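Local atomic coordinates of alkaline phosphatase D (Bacillus subtilis, PDB entry 2YEQ), a protein that hydrolyses phosphate esters, acting as an alkaline phosphatase and phosphodiesterase with iron and calcium ions in its active site. Residues 45-56 and 83-94; 15-23 and 103-111. All coordinates share one frame; numbering follows the deposited sequence.

Contact 1 (45-56 with 83-94) joins the two inner strands of a four-stranded antiparallel sheet, and contact 2 (15-23 with 103-111) ties the outgoing end of that sheet's last strand to the end of strand 13-16 and the loop that follows it. Along the chain, contact 1 is nested inside the loop that contact 2 closes, and their centres lie about 14 Å apart. They meet where the loop leading into strand 87-94 touches the end of strand 97-105 and the residue after it: E83 O stands 2.6 Å from T106 OG1, and N85 OD1 2.7 Å from K105 NZ, both probable hydrogen bonds. Neither contact includes a residue that binds the active-site iron or calcium; the ethers bound here are polyethylene glycol fragments.

Contact 1 of 2, residues 45-56 and 83-94; sequences PVKWEVAKDEHF and EPNKVYYYRFKT. With PE5 (3,6,9,12,15,18,21,24-octaoxahexacosan-1-ol), chain P; PE5 (3,6,9,12,15,18,21,24-octaoxahexacosan-1-ol), chain X.
Strands 45-51 and 87-94 run antiparallel, their axes 4.5 Å apart at closest approach, with paired backbone bonds at K47-K93, E49-R91 and A51-Y89; A51 N donates to Y89 O at 2.8 Å and is answered by Y89 N to A51 O. On the face that carries E49 and R91 the two form a salt bridge. R91 approaches side-on, NE and NH2 both donating to E49 OE1, the latter at 3.1 Å on the syn lone pair, with that oxygen in the guanidinium plane. An extended chain from CG to NE carries the arginine's charge past the F56 ring, on which the guanidinium lies nearly flat, the planes 12° apart and CZ 4.2 Å from the ring centroid. F56 thus supplies a cation-pi surface while the glutamate and a bound PE5 (chain P) hold the group at its rim; R91 NH1 bonds O1 of that PE5 at 3.2 Å. F56 closes the type I turn 53-56 that follows the first strand, and the same turn lays E54 CB over the centre of the Y89 ring, a CH-pi contact of 3.9 Å. Y89 suits this place by having a broad face for the turn and a hydroxyl that bonds another PE5.

These are inner strands of the four-stranded antiparallel sheet in the N-terminal domain, whose sequence family belongs to the E-set clan. The other face, with W48, V50, Y90 and F92, is largely apolar and turns to strands 23-28 and 74-79: F92 CD1 rests on W48 CB at 3.8 Å, while L25 touches V50, Y90 and F92. V46 lays CG1 against F92 CD1. Near the end of the paired segment the T94 hydroxyl donates to the carbonyl oxygen P45 O, 2.9 Å from OG1.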
loop_
_atom_site.group_PDB
_atom_site.type_symbol
_atom_site.label_atom_id
_atom_site.label_comp_id
_atom_site.label_asym_id
_atom_site.label_seq_id
_atom_site.Cartn_x
_atom_site.Cartn_y
_atom_site.Cartn_z
ATOM N N PRO A 45 30.385 -8.195 3.517
ATOM C CA PRO A 45 30.378 -7.544 2.216
ATOM C C PRO A 45 29.354 -8.176 1.257
ATOM O O PRO A 45 29.229 -9.404 1.170
ATOM C CB PRO A 45 31.808 -7.744 1.708
ATOM C CG PRO A 45 32.285 -8.937 2.409
ATOM C CD PRO A 45 31.670 -8.880 3.771
ATOM N N VAL A 46 28.614 -7.330 0.548
ATOM C CA VAL A 46 27.659 -7.815 -0.454
ATOM C C VAL A 46 27.923 -7.078 -1.753
ATOM O O VAL A 46 27.830 -5.834 -1.814
ATOM C CB VAL A 46 26.188 -7.638 -0.002
ATOM C CG1 VAL A 46 25.214 -8.204 -1.082
ATOM C CG2 VAL A 46 25.939 -8.355 1.333
ATOM N N LYS A 47 28.297 -7.833 -2.786
ATOM C CA LYS A 47 28.550 -7.239 -4.097
ATOM C C LYS A 47 27.237 -7.140 -4.846
ATOM O O LYS A 47 26.308 -7.929 -4.613
ATOM C CB LYS A 47 29.554 -8.083 -4.894
ATOM C CG LYS A 47 30.971 -8.078 -4.276
ATOM C CD LYS A 47 32.010 -8.692 -5.210
ATOM C CE LYS A 47 33.437 -8.559 -4.663
ATOM N NZ LYS A 47 33.700 -7.229 -4.006
ATOM N N TRP A 48 27.146 -6.159 -5.735
ATOM C CA TRP A 48 25.958 -5.995 -6.550
ATOM C C TRP A 48 26.323 -5.580 -7.965
ATOM O O TRP A 48 27.325 -4.889 -8.193
ATOM C CB TRP A 48 24.999 -4.960 -5.942
ATOM C CG TRP A 48 25.632 -3.620 -5.705
ATOM C CD1 TRP A 48 26.316 -3.218 -4.592
ATOM C CD2 TRP A 48 25.654 -2.517 -6.608
ATOM N NE1 TRP A 48 26.735 -1.916 -4.744
ATOM C CE2 TRP A 48 26.337 -1.465 -5.972
ATOM C CE3 TRP A 48 25.129 -2.301 -7.883
ATOM C CZ2 TRP A 48 26.528 -0.224 -6.583
ATOM C CZ3 TRP A 48 25.318 -1.074 -8.480
ATOM C CH2 TRP A 48 26.014 -0.057 -7.838
ATOM N N GLU A 49 25.465 -5.973 -8.898
ATOM C CA GLU A 49 25.646 -5.674 -10.315
ATOM C C GLU A 49 24.301 -5.330 -10.960
ATOM O O GLU A 49 23.268 -5.946 -10.655
ATOM C CB GLU A 49 26.224 -6.886 -11.055
ATOM C CG GLU A 49 27.644 -7.255 -10.683
ATOM C CD GLU A 49 28.113 -8.542 -11.362
ATOM O OE1 GLU A 49 27.270 -9.414 -11.716
ATOM O OE2 GLU A 49 29.342 -8.667 -11.540
ATOM N N VAL A 50 24.344 -4.366 -11.868
ATOM C CA VAL A 50 23.223 -3.991 -12.692
ATOM C C VAL A 50 23.644 -4.158 -14.166
ATOM O O VAL A 50 24.697 -3.658 -14.590
ATOM C CB VAL A 50 22.824 -2.525 -12.450
ATOM C CG1 VAL A 50 21.668 -2.122 -13.364
ATOM C CG2 VAL A 50 22.466 -2.309 -10.967
ATOM N N ALA A 51 22.815 -4.846 -14.929
ATOM C CA ALA A 51 23.109 -5.154 -16.321
ATOM C C ALA A 51 21.935 -4.803 -17.225
ATOM O O ALA A 51 20.772 -4.690 -16.777
ATOM C CB ALA A 51 23.461 -6.656 -16.462
ATOM N N LYS A 52 22.221 -4.688 -18.515
ATOM C CA LYS A 52 21.161 -4.498 -19.510
ATOM C C LYS A 52 20.469 -5.798 -19.882
ATOM O O LYS A 52 19.389 -5.782 -20.467
ATOM C CB LYS A 52 21.718 -3.831 -20.762
ATOM C CG LYS A 52 22.399 -2.505 -20.480
ATOM C CD LYS A 52 22.577 -1.649 -21.744
ATOM C CE LYS A 52 24.027 -1.581 -22.205
ATOM N NZ LYS A 52 24.335 -0.322 -22.964
ATOM N N ASP A 53 21.069 -6.919 -19.509
ATOM C CA ASP A 53 20.594 -8.230 -19.925
ATOM C C ASP A 53 20.549 -9.192 -18.776
ATOM O O ASP A 53 21.282 -9.037 -17.802
ATOM C CB ASP A 53 21.531 -8.806 -20.998
ATOM C CG ASP A 53 22.933 -9.023 -20.484
ATOM O OD1 ASP A 53 23.536 -8.036 -20.001
ATOM O OD2 ASP A 53 23.413 -10.175 -20.546
ATOM N N GLU A 54 19.715 -10.214 -18.901
ATOM C CA GLU A 54 19.504 -11.138 -17.789
ATOM C C GLU A 54 20.649 -12.124 -17.537
ATOM O O GLU A 54 20.653 -12.799 -16.508
ATOM C CB GLU A 54 18.178 -11.878 -17.944
ATOM C CG GLU A 54 18.114 -12.850 -19.090
ATOM C CD GLU A 54 16.682 -13.255 -19.398
ATOM O OE1 GLU A 54 16.169 -14.172 -18.723
ATOM O OE2 GLU A 54 16.067 -12.643 -20.300
ATOM N N HIS A 55 21.610 -12.196 -18.461
ATOM C CA HIS A 55 22.790 -13.055 -18.302
ATOM C C HIS A 55 24.019 -12.278 -17.831
ATOM O O HIS A 55 25.094 -12.841 -17.697
ATOM C CB HIS A 55 23.090 -13.783 -19.613
ATOM C CG HIS A 55 21.941 -14.595 -20.112
ATOM N ND1 HIS A 55 21.497 -15.731 -19.465
ATOM C CD2 HIS A 55 21.114 -14.414 -21.169
ATOM C CE1 HIS A 55 20.459 -16.226 -20.116
ATOM N NE2 HIS A 55 20.206 -15.445 -21.152
ATOM N N PHE A 56 23.850 -10.986 -17.576
ATOM C CA PHE A 56 24.906 -10.163 -16.989
ATOM C C PHE A 56 26.187 -10.090 -17.808
ATOM O O PHE A 56 27.276 -9.974 -17.266
ATOM C CB PHE A 56 25.147 -10.591 -15.538
ATOM C CG PHE A 56 24.007 -10.216 -14.646
ATOM C CD1 PHE A 56 22.825 -10.954 -14.666
ATOM C CD2 PHE A 56 24.068 -9.065 -13.864
ATOM C CE1 PHE A 56 21.739 -10.577 -13.870
ATOM C CE2 PHE A 56 22.974 -8.674 -13.078
ATOM C CZ PHE A 56 21.819 -9.428 -13.078
ATOM N N GLU A 83 20.337 5.008 -17.511
ATOM C CA GLU A 83 19.620 5.736 -18.553
ATOM C C GLU A 83 18.126 5.727 -18.253
ATOM O O GLU A 83 17.632 4.795 -17.631
ATOM C CB GLU A 83 19.834 5.065 -19.918
ATOM C CG GLU A 83 21.292 5.016 -20.401
ATOM C CD GLU A 83 21.409 4.277 -21.727
ATOM O OE1 GLU A 83 21.026 4.877 -22.759
ATOM O OE2 GLU A 83 21.847 3.097 -21.739
ATOM N N PRO A 84 17.398 6.707 -18.779
ATOM C CA PRO A 84 15.960 6.820 -18.488
ATOM C C PRO A 84 15.076 5.856 -19.258
ATOM O O PRO A 84 15.415 5.412 -20.340
ATOM C CB PRO A 84 15.636 8.256 -18.848
ATOM C CG PRO A 84 16.648 8.634 -19.844
ATOM C CD PRO A 84 17.906 7.896 -19.478
ATOM N N ASN A 85 13.950 5.512 -18.653
ATOM C CA ASN A 85 12.964 4.627 -19.231
ATOM C C ASN A 85 13.535 3.323 -19.766
ATOM O O ASN A 85 13.132 2.852 -20.834
ATOM C CB ASN A 85 12.217 5.373 -20.329
ATOM C CG ASN A 85 10.836 4.821 -20.582
ATOM O OD1 ASN A 85 10.274 4.084 -19.788
ATOM N ND2 ASN A 85 10.290 5.169 -21.729
ATOM N N LYS A 86 14.447 2.730 -19.009
ATOM C CA LYS A 86 15.143 1.523 -19.433
ATOM C C LYS A 86 15.031 0.401 -18.414
ATOM O O LYS A 86 15.180 0.637 -17.215
ATOM C CB LYS A 86 16.615 1.848 -19.670
ATOM C CG LYS A 86 17.385 0.710 -20.310
ATOM C CD LYS A 86 18.723 1.165 -20.894
ATOM C CE LYS A 86 18.993 0.562 -22.282
ATOM N NZ LYS A 86 18.688 -0.891 -22.391
ATOM N N VAL A 87 14.799 -0.811 -18.915
ATOM C CA VAL A 87 14.742 -2.021 -18.115
ATOM C C VAL A 87 16.137 -2.468 -17.784
ATOM O O VAL A 87 17.009 -2.482 -18.671
ATOM C CB VAL A 87 14.034 -3.154 -18.865
ATOM C CG1 VAL A 87 14.135 -4.497 -18.109
ATOM C CG2 VAL A 87 12.583 -2.768 -19.119
ATOM N N TYR A 88 16.369 -2.828 -16.517
ATOM C CA TYR A 88 17.650 -3.413 -16.118
ATOM C C TYR A 88 17.427 -4.660 -15.307
ATOM O O TYR A 88 16.325 -4.888 -14.782
ATOM C CB TYR A 88 18.457 -2.434 -15.300
ATOM C CG TYR A 88 18.932 -1.204 -16.043
ATOM C CD1 TYR A 88 20.148 -1.213 -16.743
ATOM C CD2 TYR A 88 18.211 -0.024 -16.010
ATOM C CE1 TYR A 88 20.613 -0.100 -17.390
ATOM C CE2 TYR A 88 18.682 1.123 -16.659
ATOM C CZ TYR A 88 19.883 1.073 -17.349
ATOM O OH TYR A 88 20.354 2.202 -17.977
ATOM N N TYR A 89 18.482 -5.467 -15.213
ATOM C CA TYR A 89 18.515 -6.627 -14.347
ATOM C C TYR A 89 19.554 -6.376 -13.273
ATOM O O TYR A 89 20.533 -5.630 -13.502
ATOM C CB TYR A 89 18.833 -7.886 -15.147
ATOM C CG TYR A 89 17.772 -8.144 -16.178
ATOM C CD1 TYR A 89 17.852 -7.554 -17.440
ATOM C CD2 TYR A 89 16.663 -8.922 -15.877
ATOM C CE1 TYR A 89 16.860 -7.755 -18.387
ATOM C CE2 TYR A 89 15.655 -9.133 -16.813
ATOM C CZ TYR A 89 15.763 -8.544 -18.071
ATOM O OH TYR A 89 14.782 -8.733 -19.023
ATOM N N TYR A 90 19.338 -6.976 -12.104
ATOM C CA TYR A 90 20.251 -6.797 -10.992
ATOM C C TYR A 90 20.365 -8.068 -10.181
ATOM O O TYR A 90 19.461 -8.906 -10.185
ATOM C CB TYR A 90 19.822 -5.591 -10.124
ATOM C CG TYR A 90 18.495 -5.790 -9.415
ATOM C CD1 TYR A 90 17.302 -5.475 -10.045
ATOM C CD2 TYR A 90 18.444 -6.284 -8.104
ATOM C CE1 TYR A 90 16.098 -5.666 -9.411
ATOM C CE2 TYR A 90 17.240 -6.471 -7.464
ATOM C CZ TYR A 90 16.075 -6.165 -8.104
ATOM O OH TYR A 90 14.876 -6.379 -7.493
ATOM N N ARG A 91 21.492 -8.215 -9.483
ATOM C CA ARG A 91 21.682 -9.333 -8.560
ATOM C C ARG A 91 22.771 -9.009 -7.565
ATOM O O ARG A 91 23.561 -8.084 -7.768
ATOM C CB ARG A 91 22.033 -10.622 -9.311
ATOM C CG ARG A 91 23.402 -10.570 -9.890
ATOM C CD ARG A 91 23.801 -11.878 -10.557
ATOM N NE ARG A 91 25.047 -11.666 -11.283
ATOM C CZ ARG A 91 25.599 -12.551 -12.102
ATOM N NH1 ARG A 91 25.008 -13.719 -12.329
ATOM N NH2 ARG A 91 26.738 -12.247 -12.713
ATOM N N PHE A 92 22.786 -9.784 -6.489
ATOM C CA PHE A 92 23.749 -9.622 -5.421
ATOM C C PHE A 92 24.570 -10.892 -5.291
ATOM O O PHE A 92 24.101 -11.979 -5.619
ATOM C CB PHE A 92 23.036 -9.384 -4.083
ATOM C CG PHE A 92 22.178 -8.153 -4.048
ATOM C CD1 PHE A 92 22.710 -6.931 -3.661
ATOM C CD2 PHE A 92 20.840 -8.218 -4.382
ATOM C CE1 PHE A 92 21.916 -5.802 -3.598
ATOM C CE2 PHE A 92 20.027 -7.071 -4.335
ATOM C CZ PHE A 92 20.575 -5.872 -3.939
ATOM N N LYS A 93 25.763 -10.748 -4.729
ATOM C CA LYS A 93 26.639 -11.877 -4.427
ATOM C C LYS A 93 27.289 -11.609 -3.079
ATOM O O LYS A 93 27.777 -10.509 -2.843
ATOM C CB LYS A 93 27.706 -11.996 -5.506
ATOM C CG LYS A 93 28.586 -13.207 -5.430
ATOM C CD LYS A 93 29.836 -12.994 -6.311
ATOM C CE LYS A 93 30.505 -14.302 -6.729
ATOM N NZ LYS A 93 31.384 -14.116 -7.926
ATOM N N THR A 94 27.271 -12.605 -2.203
ATOM C CA THR A 94 27.970 -12.518 -0.931
ATOM C C THR A 94 28.759 -13.807 -0.761
ATOM O O THR A 94 28.196 -14.893 -0.779
ATOM C CB THR A 94 27.009 -12.188 0.249
ATOM O OG1 THR A 94 27.775 -11.899 1.420
ATOM C CG2 THR A 94 25.987 -13.302 0.512
HETATM C C50 PE5 P . 27.987 -14.638 -14.930
HETATM O O1 PE5 P . 26.761 -15.258 -14.533
HETATM C C1 PE5 P . 25.642 -14.905 -15.361
HETATM C C2 PE5 P . 24.393 -15.689 -14.950
HETATM O O2 PE5 P . 23.313 -14.804 -14.601
HETATM C C3 PE5 P . 22.085 -15.448 -14.196
HETATM C C4 PE5 P . 22.014 -15.739 -12.683
HETATM O O3 PE5 P . 22.800 -14.862 -11.870
HETATM O O1 PE5 X . 25.951 2.239 -22.016
HETATM C C1 PE5 X . 26.489 1.761 -20.780
HETATM C C2 PE5 X . 27.570 0.700 -21.015
HETATM O O2 PE5 X . 26.986 -0.520 -21.485
HETATM C C3 PE5 X . 27.796 -1.688 -21.302
HETATM C C4 PE5 X . 27.232 -2.820 -22.137
HETATM O O HOH W 1 18.048 -3.441 -20.853
HETATM O O HOH W 2 28.676 -12.446 -15.226
#

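Contact 2 of 2, residues 15-23 and 103-111; sequences SGDPLSDSV and KTKTLPAPG. With PE5 (3,6,9,12,15,18,21,24-octaoxahexacosan-1-ol), chain B; EDO (1,2-ethanediol), chain I.
S15 turns OG between its backbone N and carbonyl carbon (chi1 70°), and T104 sets OG1 opposite its own backbone N (chi1 -166°), which brings the two hydroxyls to 3.0 Å, S15 OG to T104 OG1, in a hydrogen bond that either may donate. Small hydroxyl residues suit this buried spot because each can both give and accept; a water lies within hydrogen-bonding distance of both S15 OG and K103 O. The methyls of V23 meet T104 tip to tip, CG2 lying 3.5 Å from T104 OG1.

Further on, L107 N donates to L19 O at 3.0 Å from well above the carbonyl plane. L107 packs its branched end across the P18 ring at about a right angle, CD2 to P18 CG 3.9 Å, so two apolar groups cover each other. S20 CA comes within 3.3 Å of L107 O in a CA-H...O contact, and its CB sits near P108 O, which probably favours a short side chain.

K103 has its CB directed away from 15-23 and its chain extended beyond CG, and NZ donates to O2 (2.9 Å) and O1 of PE5 chain B; an alanine here would probably leave both ether oxygens without this donor and the glycol fragment less firmly held.

T104 also touches Y88 of strand 87-94 and P203 of strand 203-206, while L107 lies against F265 and Y267 of strand 263-267, placing the contact where three sheets come together.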
loop_
_atom_site.group_PDB
_atom_site.type_symbol
_atom_site.label_atom_id
_atom_site.label_comp_id
_atom_site.label_asym_id
_atom_site.label_seq_id
_atom_site.Cartn_x
_atom_site.Cartn_y
_atom_site.Cartn_z
ATOM N N SER A 15 13.413 -4.006 -5.757
ATOM C CA SER A 15 13.872 -2.709 -6.231
ATOM C C SER A 15 12.782 -1.669 -6.029
ATOM O O SER A 15 11.606 -1.980 -5.890
ATOM C CB SER A 15 14.285 -2.755 -7.716
ATOM O OG SER A 15 13.151 -2.911 -8.571
ATOM N N GLY A 16 13.171 -0.416 -6.040
ATOM C CA GLY A 16 12.202 0.603 -5.723
ATOM C C GLY A 16 12.635 2.027 -5.889
ATOM O O GLY A 16 13.774 2.332 -6.229
ATOM N N ASP A 17 11.672 2.902 -5.654
ATOM C CA ASP A 17 11.871 4.339 -5.726
ATOM C C ASP A 17 12.672 4.754 -6.940
ATOM O O ASP A 17 13.661 5.476 -6.830
ATOM C CB ASP A 17 12.503 4.842 -4.421
ATOM C CG ASP A 17 11.462 5.074 -3.334
ATOM O OD1 ASP A 17 10.364 4.470 -3.428
ATOM O OD2 ASP A 17 11.743 5.867 -2.398
ATOM N N PRO A 18 12.211 4.337 -8.113
ATOM C CA PRO A 18 12.942 4.653 -9.336
ATOM C C PRO A 18 12.888 6.122 -9.635
ATOM O O PRO A 18 11.851 6.762 -9.366
ATOM C CB PRO A 18 12.190 3.855 -10.421
ATOM C CG PRO A 18 10.845 3.726 -9.918
ATOM C CD PRO A 18 10.988 3.583 -8.405
ATOM N N LEU A 19 14.009 6.647 -10.142
ATOM C CA LEU A 19 14.097 7.971 -10.742
ATOM C C LEU A 19 14.584 7.779 -12.190
ATOM O O LEU A 19 14.749 6.653 -12.650
ATOM C CB LEU A 19 15.052 8.870 -9.963
ATOM C CG LEU A 19 14.607 9.246 -8.532
ATOM C CD1 LEU A 19 15.698 10.018 -7.803
ATOM C CD2 LEU A 19 13.286 10.011 -8.533
ATOM N N SER A 20 14.822 8.862 -12.918
ATOM C CA SER A 20 15.194 8.718 -14.332
ATOM C C SER A 20 16.614 8.203 -14.530
ATOM O O SER A 20 16.931 7.699 -15.596
ATOM C CB SER A 20 14.962 10.023 -15.108
ATOM O OG SER A 20 15.817 11.039 -14.680
ATOM N N ASP A 21 17.460 8.296 -13.513
ATOM C CA ASP A 21 18.864 7.894 -13.644
ATOM C C ASP A 21 19.354 6.915 -12.567
ATOM O O ASP A 21 20.557 6.667 -12.463
ATOM C CB ASP A 21 19.742 9.147 -13.592
ATOM C CG ASP A 21 19.750 9.795 -12.210
ATOM O OD1 ASP A 21 18.698 9.785 -11.525
ATOM O OD2 ASP A 21 20.815 10.297 -11.790
ATOM N N SER A 22 18.445 6.394 -11.751
ATOM C CA SER A 22 18.824 5.531 -10.629
ATOM C C SER A 22 17.621 4.799 -10.115
ATOM O O SER A 22 16.478 5.161 -10.432
ATOM C CB SER A 22 19.431 6.345 -9.484
ATOM O OG SER A 22 18.507 7.274 -8.961
ATOM N N VAL A 23 17.885 3.775 -9.307
ATOM C CA VAL A 23 16.849 2.993 -8.670
ATOM C C VAL A 23 17.449 2.411 -7.387
ATOM O O VAL A 23 18.666 2.250 -7.291
ATOM C CB VAL A 23 16.370 1.864 -9.600
ATOM C CG1 VAL A 23 17.509 0.855 -9.870
ATOM C CG2 VAL A 23 15.151 1.154 -9.001
ATOM N N LYS A 103 14.442 -7.781 -11.793
ATOM C CA LYS A 103 14.208 -6.897 -12.912
ATOM C C LYS A 103 13.634 -5.564 -12.450
ATOM O O LYS A 103 12.733 -5.514 -11.603
ATOM C CB LYS A 103 13.235 -7.574 -13.856
ATOM C CG LYS A 103 12.993 -6.898 -15.172
ATOM C CD LYS A 103 12.114 -7.871 -16.000
ATOM C CE LYS A 103 11.682 -7.341 -17.347
ATOM N NZ LYS A 103 10.663 -8.295 -17.929
ATOM N N THR A 104 14.127 -4.494 -13.033
ATOM C CA THR A 104 13.678 -3.174 -12.672
ATOM C C THR A 104 13.626 -2.231 -13.873
ATOM O O THR A 104 13.960 -2.618 -14.994
ATOM C CB THR A 104 14.580 -2.583 -11.578
ATOM O OG1 THR A 104 13.923 -1.449 -11.015
ATOM C CG2 THR A 104 15.967 -2.183 -12.111
ATOM N N LYS A 105 13.213 -0.989 -13.635
ATOM C CA LYS A 105 13.052 -0.031 -14.727
ATOM C C LYS A 105 13.085 1.407 -14.243
ATOM O O LYS A 105 12.363 1.774 -13.304
ATOM C CB LYS A 105 11.748 -0.303 -15.459
ATOM C CG LYS A 105 11.597 0.499 -16.753
ATOM C CD LYS A 105 10.234 0.228 -17.370
ATOM C CE LYS A 105 9.975 1.051 -18.610
ATOM N NZ LYS A 105 9.022 2.165 -18.319
ATOM N N THR A 106 13.946 2.211 -14.850
ATOM C CA THR A 106 14.063 3.613 -14.492
ATOM C C THR A 106 12.854 4.400 -15.032
ATOM O O THR A 106 12.167 3.967 -15.954
ATOM C CB THR A 106 15.351 4.267 -15.054
ATOM O OG1 THR A 106 15.453 3.989 -16.461
ATOM C CG2 THR A 106 16.598 3.803 -14.318
ATOM N N LEU A 107 12.615 5.566 -14.454
ATOM C CA LEU A 107 11.560 6.456 -14.939
ATOM C C LEU A 107 11.986 7.127 -16.256
ATOM O O LEU A 107 13.173 7.271 -16.531
ATOM C CB LEU A 107 11.300 7.561 -13.923
ATOM C CG LEU A 107 10.820 7.144 -12.527
ATOM C CD1 LEU A 107 10.514 8.415 -11.726
ATOM C CD2 LEU A 107 9.623 6.234 -12.623
ATOM N N PRO A 108 11.015 7.587 -17.036
ATOM C CA PRO A 108 11.307 8.501 -18.152
ATOM C C PRO A 108 12.000 9.764 -17.671
ATOM O O PRO A 108 11.867 10.148 -16.502
ATOM C CB PRO A 108 9.917 8.873 -18.696
ATOM C CG PRO A 108 9.021 7.798 -18.270
ATOM C CD PRO A 108 9.591 7.244 -16.965
ATOM N N ALA A 109 12.740 10.401 -18.569
ATOM C CA ALA A 109 13.354 11.696 -18.286
ATOM C C ALA A 109 12.254 12.678 -17.888
ATOM O O ALA A 109 11.134 12.581 -18.385
ATOM C CB ALA A 109 14.132 12.204 -19.510
ATOM N N PRO A 110 12.540 13.575 -16.946
ATOM C CA PRO A 110 11.535 14.553 -16.539
ATOM C C PRO A 110 10.973 15.288 -17.760
ATOM O O PRO A 110 11.736 15.681 -18.651
ATOM C CB PRO A 110 12.310 15.527 -15.634
ATOM C CG PRO A 110 13.686 14.975 -15.477
ATOM C CD PRO A 110 13.904 13.968 -16.546
ATOM N N GLY A 111 9.656 15.429 -17.828
ATOM C CA GLY A 111 9.019 16.081 -18.969
ATOM C C GLY A 111 8.970 15.280 -20.266
ATOM O O GLY A 111 8.373 15.739 -21.237
HETATM C C50 PE5 B . 12.498 -10.564 -20.702
HETATM O O1 PE5 B . 12.456 -10.652 -19.272
HETATM C C1 PE5 B . 11.886 -11.892 -18.844
HETATM C C2 PE5 B . 11.785 -11.962 -17.324
HETATM O O2 PE5 B . 10.874 -10.958 -16.861
HETATM C C3 PE5 B . 9.956 -11.404 -15.861
HETATM C C4 PE5 B . 9.108 -10.233 -15.436
HETATM C C1 EDO I . 12.282 8.776 -5.282
HETATM O O1 EDO I . 11.647 7.909 -6.234
HETATM C C2 EDO I . 11.590 8.669 -3.932
HETATM O O2 EDO I . 12.549 8.416 -2.903
HETATM O O HOH W 3 12.599 -5.590 -8.921
#